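Local coordinates for repressor protein (Enterobacteria phage N15, PDB 2HIN) that acts as a Cro-type transcription repressor of the phage, binds DNA through a helix-turn-helix domain and forms homodimers, at the interface of chains A and B. Numbering follows the deposited sequence. Chains: chain A/B, Repressor protein.

The interface of chains A and B. Residues chain A 45-46, 50, 53-54, 57; chain B 46, 50.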
# COMPACT_ATOMS: atom_id res chain seq x y z
N GLU A 45 3.52 4.63 -0.56
CA GLU A 45 2.65 5.71 -0.09
C GLU A 45 2.46 5.63 1.42
O GLU A 45 2.61 6.62 2.13
CB GLU A 45 1.33 5.63 -0.83
CG GLU A 45 0.28 6.65 -0.43
CD GLU A 45 -0.93 6.64 -1.35
OE1 GLU A 45 -0.80 6.16 -2.48
OE2 GLU A 45 -2.01 7.14 -0.99
N VAL A 46 2.18 4.45 1.93
CA VAL A 46 1.99 4.26 3.37
C VAL A 46 3.31 4.51 4.10
O VAL A 46 3.33 5.20 5.12
CB VAL A 46 1.43 2.84 3.65
CG1 VAL A 46 1.52 2.47 5.15
CG2 VAL A 46 -0.02 2.77 3.15
N TYR A 50 2.39 9.09 3.49
CA TYR A 50 1.58 9.69 2.44
C TYR A 50 2.29 10.80 1.69
O TYR A 50 1.67 11.50 0.88
CB TYR A 50 0.23 10.20 2.97
CG TYR A 50 -0.51 9.21 3.84
CD1 TYR A 50 -0.60 7.85 3.56
CD2 TYR A 50 -1.16 9.66 4.99
CE1 TYR A 50 -1.33 6.98 4.37
CE2 TYR A 50 -1.90 8.80 5.79
CZ TYR A 50 -1.98 7.46 5.49
OH TYR A 50 -2.78 6.65 6.26
N LYS A 53 2.64 9.65 -3.40
CA LYS A 53 1.32 9.11 -3.68
C LYS A 53 1.35 8.14 -4.84
O LYS A 53 1.91 8.43 -5.92
CB LYS A 53 0.32 10.23 -3.98
CG LYS A 53 0.15 11.24 -2.83
CD LYS A 53 -0.69 10.68 -1.68
CE LYS A 53 -1.41 11.82 -0.95
NZ LYS A 53 -2.32 11.45 0.19
N SER A 54 0.72 7.00 -4.63
CA SER A 54 0.52 6.03 -5.68
C SER A 54 -0.22 6.67 -6.85
O SER A 54 -0.95 7.66 -6.69
CB SER A 54 -0.27 4.84 -5.17
OG SER A 54 -1.61 5.21 -4.84
N THR A 57 -3.93 6.89 -5.98
CA THR A 57 -4.34 8.03 -5.18
C THR A 57 -4.25 9.33 -5.99
O THR A 57 -5.16 10.16 -5.96
CB THR A 57 -3.48 8.17 -3.93
OG1 THR A 57 -3.68 6.99 -3.14
CG2 THR A 57 -3.85 9.40 -3.15
N VAL B 46 -4.60 2.17 1.06
CA VAL B 46 -4.66 3.09 -0.04
C VAL B 46 -6.00 2.95 -0.79
O VAL B 46 -6.63 3.95 -1.13
CB VAL B 46 -3.45 2.88 -0.99
CG1 VAL B 46 -3.65 3.59 -2.35
CG2 VAL B 46 -2.19 3.35 -0.28
N TYR B 50 -7.64 5.50 3.00
CA TYR B 50 -7.12 5.59 4.35
C TYR B 50 -8.18 5.33 5.41
O TYR B 50 -7.93 5.53 6.60
CB TYR B 50 -6.40 6.92 4.65
CG TYR B 50 -5.37 7.36 3.64
CD1 TYR B 50 -4.77 6.50 2.71
CD2 TYR B 50 -4.95 8.69 3.64
CE1 TYR B 50 -3.83 6.98 1.79
CE2 TYR B 50 -4.01 9.15 2.75
CZ TYR B 50 -3.46 8.31 1.81
OH TYR B 50 -2.51 8.81 0.94
O HOH W 1 -6.08 6.67 -1.79
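Helix 38-47 of chain A, the loop after it and the start of helix 55-60 meet the end of helix 38-47 of chain B and the loop that follows. A:Tyr50 and B:Tyr50 lie face to face and antiparallel, with ring centroids 3.7 Å apart and planes tilted by 8°. B:Tyr50 CE2 sits over the centre of the A ring and A:Tyr50 CE1 over that of the B ring, which brings each hydroxyl over the CG side of its partner's ring. In both tyrosines CG stands opposite the carbonyl carbon, pointing the ring across the interface.

The phenol OH of B:Tyr50 donates to carboxylate oxygen OE2 of A:Glu45 at 2.6 Å, on the anti lone pair of that oxygen, the one turned away from OE1, and OE2 lies in the plane of the ring at its edge. The carboxylate itself is turned steeply, 77° from the ring plane. The same OH accepts from the side-chain amine NZ of A:Lys53 at 2.8 Å, so the phenol oxygen is held by hydrogen bonds to two residues of chain A.

Behind it, A:Glu45 stretches out from its helix, CG anti to the backbone N (chi1 178°), and its head is fixed by its own chain. A:Thr57 OG1 takes the syn lone pair of OE2 at 2.7 Å. OE1 receives A:Ser54 OG nearly head-on and the backbone N of A:Ser54 from above the carboxylate plane. These donors, with the nearby lysine, would tend to favour the ionised acid.

B:Val46 packs its CG2 against A:Glu45 CD at 3.7 Å, while CG1 rests near the hydroxyls of A:Thr57 and A:Ser54. Water 1 links A:Thr57 OG1 to B:Val46 O. Repeated with the chains exchanged, this polar network flanking the tyrosine stack contributes to the two-fold interface that pairs the subunits, a dimerization mechanism completely different from that of lambda Cro.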